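Local coordinates for repressor protein C2 (Enterobacteria phage P22, PDB 2R1J) that binds the phage OR and OL operators through its N-terminal helix-turn-helix domain and blocks transcription of lytic genes, maintaining lysogeny, at a contact of chain A with DNA. Sequence-based numbering; all coordinates share one arbitrary frame.

Site 1: a contact of chain A with DNA. Residues 33-34, 37-38. With nucleotides of chain B; nucleotides of chain C.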
loop_
_atom_site.group_PDB
_atom_site.type_symbol
_atom_site.label_atom_id
_atom_site.label_comp_id
_atom_site.label_asym_id
_atom_site.label_seq_id
_atom_site.Cartn_x
_atom_site.Cartn_y
_atom_site.Cartn_z
ATOM N N VAL A 33 -14.586 -4.012 -11.261
ATOM C CA VAL A 33 -14.451 -5.358 -10.712
ATOM C C VAL A 33 -13.387 -5.385 -9.578
ATOM O O VAL A 33 -13.571 -6.049 -8.552
ATOM C CB VAL A 33 -14.090 -6.379 -11.826
ATOM C CG1 VAL A 33 -13.955 -7.785 -11.222
ATOM C CG2 VAL A 33 -15.182 -6.380 -12.895
ATOM N N ALA A 34 -12.277 -4.670 -9.746
ATOM C CA ALA A 34 -11.274 -4.638 -8.700
ATOM C C ALA A 34 -11.883 -4.061 -7.417
ATOM O O ALA A 34 -11.634 -4.537 -6.314
ATOM C CB ALA A 34 -10.084 -3.793 -9.137
ATOM N N GLN A 37 -13.868 -6.697 -5.816
ATOM C CA GLN A 37 -13.036 -7.710 -5.192
ATOM C C GLN A 37 -12.487 -7.229 -3.844
ATOM O O GLN A 37 -12.447 -8.000 -2.900
ATOM C CB GLN A 37 -11.911 -8.105 -6.157
ATOM C CG GLN A 37 -12.387 -8.767 -7.414
ATOM C CD GLN A 37 -11.308 -8.812 -8.496
ATOM O OE1 GLN A 37 -10.401 -7.972 -8.520
ATOM N NE2 GLN A 37 -11.422 -9.775 -9.405
ATOM N N TRP A 38 -12.064 -5.971 -3.751
ATOM C CA TRP A 38 -11.559 -5.447 -2.493
ATOM C C TRP A 38 -12.675 -5.397 -1.451
ATOM O O TRP A 38 -12.462 -5.751 -0.287
ATOM C CB TRP A 38 -11.006 -4.032 -2.641
ATOM C CG TRP A 38 -9.862 -3.947 -3.602
ATOM C CD1 TRP A 38 -9.077 -4.986 -4.045
ATOM C CD2 TRP A 38 -9.394 -2.775 -4.250
ATOM N NE1 TRP A 38 -8.146 -4.516 -4.954
ATOM C CE2 TRP A 38 -8.317 -3.161 -5.098
ATOM C CE3 TRP A 38 -9.775 -1.433 -4.204
ATOM C CZ2 TRP A 38 -7.625 -2.245 -5.897
ATOM C CZ3 TRP A 38 -9.093 -0.512 -5.001
ATOM C CH2 TRP A 38 -8.025 -0.920 -5.840
ATOM P P DC B 13 -4.879 -4.982 -7.011
ATOM O OP1 DC B 13 -4.438 -3.729 -6.398
ATOM O OP2 DC B 13 -6.261 -5.474 -6.816
ATOM O "O5'" DC B 13 -4.706 -4.743 -8.563
ATOM C "C5'" DC B 13 -5.819 -4.744 -9.440
ATOM C "C4'" DC B 13 -5.403 -5.331 -10.768
ATOM O "O4'" DC B 13 -5.195 -6.760 -10.565
ATOM C "C3'" DC B 13 -6.526 -5.234 -11.801
ATOM O "O3'" DC B 13 -6.382 -4.139 -12.674
ATOM C "C2'" DC B 13 -6.481 -6.549 -12.558
ATOM C "C1'" DC B 13 -5.607 -7.481 -11.727
ATOM N N1 DC B 13 -6.395 -8.656 -11.295
ATOM C C2 DC B 13 -6.486 -9.747 -12.166
ATOM O O2 DC B 13 -5.991 -9.639 -13.277
ATOM N N3 DC B 13 -7.137 -10.864 -11.780
ATOM C C4 DC B 13 -7.729 -10.916 -10.585
ATOM N N4 DC B 13 -8.332 -12.064 -10.228
ATOM C C5 DC B 13 -7.711 -9.799 -9.694
ATOM C C6 DC B 13 -7.024 -8.702 -10.079
ATOM P P DT B 14 -7.703 -3.479 -13.320
ATOM O OP1 DT B 14 -7.308 -2.106 -13.694
ATOM O OP2 DT B 14 -8.837 -3.709 -12.405
ATOM O "O5'" DT B 14 -7.907 -4.307 -14.657
ATOM C "C5'" DT B 14 -6.804 -4.463 -15.549
ATOM C "C4'" DT B 14 -7.209 -5.332 -16.711
ATOM O "O4'" DT B 14 -7.326 -6.698 -16.250
ATOM C "C3'" DT B 14 -8.586 -4.924 -17.227
ATOM O "O3'" DT B 14 -8.647 -4.717 -18.625
ATOM C "C2'" DT B 14 -9.503 -6.057 -16.834
ATOM C "C1'" DT B 14 -8.592 -7.245 -16.607
ATOM N N1 DT B 14 -9.082 -8.029 -15.459
ATOM C C2 DT B 14 -9.358 -9.368 -15.602
ATOM O O2 DT B 14 -9.242 -9.969 -16.660
ATOM N N3 DT B 14 -9.794 -9.985 -14.464
ATOM C C4 DT B 14 -10.013 -9.404 -13.242
ATOM O O4 DT B 14 -10.413 -10.088 -12.312
ATOM C C5 DT B 14 -9.734 -7.981 -13.167
ATOM C C7 DT B 14 -9.996 -7.242 -11.890
ATOM C C6 DT B 14 -9.269 -7.383 -14.256
ATOM P P DT B 15 -9.967 -4.031 -19.240
ATOM O OP1 DT B 15 -9.537 -3.074 -20.285
ATOM O OP2 DT B 15 -10.799 -3.561 -18.107
ATOM O "O5'" DT B 15 -10.761 -5.248 -19.887
ATOM C "C5'" DT B 15 -10.121 -6.136 -20.792
ATOM C "C4'" DT B 15 -11.031 -7.297 -21.118
ATOM O "O4'" DT B 15 -11.195 -8.135 -19.951
ATOM C "C3'" DT B 15 -12.444 -6.949 -21.593
ATOM O "O3'" DT B 15 -12.813 -7.887 -22.616
ATOM C "C2'" DT B 15 -13.293 -7.162 -20.353
ATOM C "C1'" DT B 15 -12.576 -8.321 -19.675
ATOM N N1 DT B 15 -12.721 -8.382 -18.214
ATOM C C2 DT B 15 -13.019 -9.596 -17.644
ATOM O O2 DT B 15 -13.232 -10.609 -18.287
ATOM N N3 DT B 15 -13.070 -9.584 -16.278
ATOM C C4 DT B 15 -12.887 -8.505 -15.450
ATOM O O4 DT B 15 -12.973 -8.659 -14.235
ATOM C C5 DT B 15 -12.615 -7.255 -16.109
ATOM C C7 DT B 15 -12.438 -6.019 -15.287
ATOM C C6 DT B 15 -12.541 -7.252 -17.445
ATOM P P DA C 6 -18.326 -18.678 -10.116
ATOM O OP1 DA C 6 -19.099 -19.945 -10.248
ATOM O OP2 DA C 6 -17.414 -18.488 -8.961
ATOM O "O5'" DA C 6 -17.529 -18.462 -11.468
ATOM C "C5'" DA C 6 -18.236 -18.390 -12.690
ATOM C "C4'" DA C 6 -17.269 -18.262 -13.838
ATOM O "O4'" DA C 6 -16.797 -16.897 -13.944
ATOM C "C3'" DA C 6 -16.028 -19.143 -13.705
ATOM O "O3'" DA C 6 -15.825 -19.825 -14.943
ATOM C "C2'" DA C 6 -14.912 -18.150 -13.389
ATOM C "C1'" DA C 6 -15.385 -16.885 -14.094
ATOM N N9 DA C 6 -14.911 -15.600 -13.566
ATOM C C8 DA C 6 -14.827 -15.238 -12.254
ATOM N N7 DA C 6 -14.461 -13.992 -12.075
ATOM C C5 DA C 6 -14.258 -13.512 -13.353
ATOM C C6 DA C 6 -13.847 -12.256 -13.836
ATOM N N6 DA C 6 -13.564 -11.213 -13.051
ATOM N N1 DA C 6 -13.730 -12.101 -15.161
ATOM C C2 DA C 6 -14.006 -13.143 -15.953
ATOM N N3 DA C 6 -14.402 -14.369 -15.621
ATOM C C4 DA C 6 -14.512 -14.492 -14.287
HETATM O O HOH W 1 -8.134 -7.404 -7.221
HETATM O O HOH W 2 -13.433 -12.258 -9.989
#
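Gln37 and Val33 meet the bases of DT14 and DT15 of chain B in the major groove. The amide nitrogen NE2 of Gln37 donates to the 4-carbonyl oxygen O4 of DT14 at 3.1 Å. That oxygen lies on the Hoogsteen edge of the base and is tilted 17° out of the amide plane. CG of Gln37 stands beside the backbone N, anti to the carbonyl carbon (chi1 -65°), and the chain runs extended beyond it, which carries the amide to the base. The carboxamide also packs on carbon: its CD is 3.9 Å from C5 of DC13 and nearly as close to the methyl C7 of DT14.

Val33 makes apolar contact with DT15, probably sensing its methyl. Its CG2 lies 3.7 Å from the methyl C7 of DT15. Its CG1 points away from the backbone N (chi1 -180°) and packs 3.3 Å from O4 of DT15. CG1 also approaches the DT14 methyl. The methyls of both thymines therefore probably contribute to recognition.

Trp38 anchors the backbone beside it. Its indole NE1 donates to OP2 of DC13 at 2.8 Å, with the oxygen close to the ring plane. The methyl CB of Ala34 packs against OP2 of DT14.

Two waters extend the reach of Gln37. Water 1 lies 2.7 Å from its OE1 and also bonds to the phosphate oxygen OP2 of DC13. Water 2 connects NE2 to N7 and N6 of DA6 of chain C. DA6 pairs with DT15, so this water brings the opposite strand into the readout. Base contact and phosphate contact are therefore coupled through one carboxamide.

The carbonyl O of Ala34 sits over one face of the indole near its rim and may help position the ring. All four residues belong to helix 32-39, the recognition helix of the helix-turn-helix, which presents this surface to the major groove.

Site 2: a contact of chain A with DNA. Residues 30-31, 34, 37-38. With nucleotides of chain B.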
loop_
_atom_site.group_PDB
_atom_site.type_symbol
_atom_site.label_atom_id
_atom_site.label_comp_id
_atom_site.label_asym_id
_atom_site.label_seq_id
_atom_site.Cartn_x
_atom_site.Cartn_y
_atom_site.Cartn_z
ATOM N N VAL A 30 -8.499 1.730 -11.454
ATOM C CA VAL A 30 -8.726 0.296 -11.613
ATOM C C VAL A 30 -10.141 0.084 -12.102
ATOM O O VAL A 30 -10.918 1.031 -12.179
ATOM C CB VAL A 30 -8.555 -0.492 -10.296
ATOM C CG1 VAL A 30 -7.109 -0.346 -9.798
ATOM C CG2 VAL A 30 -9.520 -0.004 -9.223
ATOM N N SER A 31 -10.469 -1.161 -12.421
ATOM C CA SER A 31 -11.801 -1.492 -12.897
ATOM C C SER A 31 -12.798 -1.549 -11.753
ATOM O O SER A 31 -12.440 -1.620 -10.582
ATOM C CB SER A 31 -11.787 -2.854 -13.586
ATOM O OG SER A 31 -11.509 -3.898 -12.671
ATOM N N ALA A 34 -12.277 -4.670 -9.746
ATOM C CA ALA A 34 -11.274 -4.638 -8.700
ATOM C C ALA A 34 -11.883 -4.061 -7.417
ATOM O O ALA A 34 -11.634 -4.537 -6.314
ATOM C CB ALA A 34 -10.084 -3.793 -9.137
ATOM N N GLN A 37 -13.868 -6.697 -5.816
ATOM C CA GLN A 37 -13.036 -7.710 -5.192
ATOM C C GLN A 37 -12.487 -7.229 -3.844
ATOM O O GLN A 37 -12.447 -8.000 -2.900
ATOM C CB GLN A 37 -11.911 -8.105 -6.157
ATOM C CG GLN A 37 -12.387 -8.767 -7.414
ATOM C CD GLN A 37 -11.308 -8.812 -8.496
ATOM O OE1 GLN A 37 -10.401 -7.972 -8.520
ATOM N NE2 GLN A 37 -11.422 -9.775 -9.405
ATOM N N TRP A 38 -12.064 -5.971 -3.751
ATOM C CA TRP A 38 -11.559 -5.447 -2.493
ATOM C C TRP A 38 -12.675 -5.397 -1.451
ATOM O O TRP A 38 -12.462 -5.751 -0.287
ATOM C CB TRP A 38 -11.006 -4.032 -2.641
ATOM C CG TRP A 38 -9.862 -3.947 -3.602
ATOM C CD1 TRP A 38 -9.077 -4.986 -4.045
ATOM C CD2 TRP A 38 -9.394 -2.775 -4.250
ATOM N NE1 TRP A 38 -8.146 -4.516 -4.954
ATOM C CE2 TRP A 38 -8.317 -3.161 -5.098
ATOM C CE3 TRP A 38 -9.775 -1.433 -4.204
ATOM C CZ2 TRP A 38 -7.625 -2.245 -5.897
ATOM C CZ3 TRP A 38 -9.093 -0.512 -5.001
ATOM C CH2 TRP A 38 -8.025 -0.920 -5.840
ATOM P P DC B 13 -4.879 -4.982 -7.011
ATOM O OP1 DC B 13 -4.438 -3.729 -6.398
ATOM O OP2 DC B 13 -6.261 -5.474 -6.816
ATOM O "O5'" DC B 13 -4.706 -4.743 -8.563
ATOM C "C5'" DC B 13 -5.819 -4.744 -9.440
ATOM C "C4'" DC B 13 -5.403 -5.331 -10.768
ATOM O "O4'" DC B 13 -5.195 -6.760 -10.565
ATOM C "C3'" DC B 13 -6.526 -5.234 -11.801
ATOM O "O3'" DC B 13 -6.382 -4.139 -12.674
ATOM C "C2'" DC B 13 -6.481 -6.549 -12.558
ATOM C "C1'" DC B 13 -5.607 -7.481 -11.727
ATOM N N1 DC B 13 -6.395 -8.656 -11.295
ATOM C C2 DC B 13 -6.486 -9.747 -12.166
ATOM O O2 DC B 13 -5.991 -9.639 -13.277
ATOM N N3 DC B 13 -7.137 -10.864 -11.780
ATOM C C4 DC B 13 -7.729 -10.916 -10.585
ATOM N N4 DC B 13 -8.332 -12.064 -10.228
ATOM C C5 DC B 13 -7.711 -9.799 -9.694
ATOM C C6 DC B 13 -7.024 -8.702 -10.079
ATOM P P DT B 14 -7.703 -3.479 -13.320
ATOM O OP1 DT B 14 -7.308 -2.106 -13.694
ATOM O OP2 DT B 14 -8.837 -3.709 -12.405
ATOM O "O5'" DT B 14 -7.907 -4.307 -14.657
ATOM C "C5'" DT B 14 -6.804 -4.463 -15.549
ATOM C "C4'" DT B 14 -7.209 -5.332 -16.711
ATOM O "O4'" DT B 14 -7.326 -6.698 -16.250
ATOM C "C3'" DT B 14 -8.586 -4.924 -17.227
ATOM O "O3'" DT B 14 -8.647 -4.717 -18.625
ATOM C "C2'" DT B 14 -9.503 -6.057 -16.834
ATOM C "C1'" DT B 14 -8.592 -7.245 -16.607
ATOM N N1 DT B 14 -9.082 -8.029 -15.459
ATOM C C2 DT B 14 -9.358 -9.368 -15.602
ATOM O O2 DT B 14 -9.242 -9.969 -16.660
ATOM N N3 DT B 14 -9.794 -9.985 -14.464
ATOM C C4 DT B 14 -10.013 -9.404 -13.242
ATOM O O4 DT B 14 -10.413 -10.088 -12.312
ATOM C C5 DT B 14 -9.734 -7.981 -13.167
ATOM C C7 DT B 14 -9.996 -7.242 -11.890
ATOM C C6 DT B 14 -9.269 -7.383 -14.256
ATOM P P DT B 15 -9.967 -4.031 -19.240
ATOM O OP1 DT B 15 -9.537 -3.074 -20.285
ATOM O OP2 DT B 15 -10.799 -3.561 -18.107
ATOM O "O5'" DT B 15 -10.761 -5.248 -19.887
ATOM C "C5'" DT B 15 -10.121 -6.136 -20.792
ATOM C "C4'" DT B 15 -11.031 -7.297 -21.118
ATOM O "O4'" DT B 15 -11.195 -8.135 -19.951
ATOM C "C3'" DT B 15 -12.444 -6.949 -21.593
ATOM O "O3'" DT B 15 -12.813 -7.887 -22.616
ATOM C "C2'" DT B 15 -13.293 -7.162 -20.353
ATOM C "C1'" DT B 15 -12.576 -8.321 -19.675
ATOM N N1 DT B 15 -12.721 -8.382 -18.214
ATOM C C2 DT B 15 -13.019 -9.596 -17.644
ATOM O O2 DT B 15 -13.232 -10.609 -18.287
ATOM N N3 DT B 15 -13.070 -9.584 -16.278
ATOM C C4 DT B 15 -12.887 -8.505 -15.450
ATOM O O4 DT B 15 -12.973 -8.659 -14.235
ATOM C C5 DT B 15 -12.615 -7.255 -16.109
ATOM C C7 DT B 15 -12.438 -6.019 -15.287
ATOM C C6 DT B 15 -12.541 -7.252 -17.445
HETATM O O HOH W 3 -8.134 -7.404 -7.221
#
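Ser31 grips the phosphate of DT14 of chain B with both its backbone and its side chain. Two donors converge on the phosphate oxygen OP2. The amide N of Ser31 donates at 3.0 Å to OP2 of DT14, and the hydroxyl OG donates to the same oxygen at 2.7 Å. The chi1 of 66° sets OG between the backbone N and the carbonyl carbon, which turns the hydroxyl to the same phosphate oxygen as the amide. OG also accepts from the backbone N of Ala34 at 3.1 Å. The hydroxyl therefore links the phosphate to the first turn of helix 32-39. The positive end of the helix dipole probably favours a phosphate here.

Val30 packs against the DT14 phosphate. Its CA lies 3.5 Å from OP1 of DT14, and its CB is near both non-bridging oxygens. The DC13 phosphate is held separately, by Trp38. Consecutive phosphates are thus held by different parts of the motif, which should fix how the helix lies against the strand.

Base readout is a separate layer. Gln37 is its polar reader. Ser31 contributes an apolar touch of its own: its CB lies 3.7 Å from the methyl C7 of DT15. Ser31 therefore touches the phosphate of one nucleotide and the base of the next.

Val30 and Ser31 lie in the turn between helix 21-28 and helix 32-39. Ala34, Gln37 and Trp38 follow on the recognition helix, so the site spans its N-terminal approach and its length.

Site 1 and site 2 are overlapping parts of one DNA-binding surface. The centres of their C-alpha atoms are about 3 Å apart, and they share Ala34, Gln37 and Trp38 on helix 32-39. Site 1 adds Val33 and reaches a base of the second strand. Site 2 adds the preceding turn and its grip on the DT14 phosphate. Together they probably couple base recognition to the placement of the helix. The deposited assembly holds two copies of the repressor, and each repeats these contacts, which suits an operator read by a pair of domains.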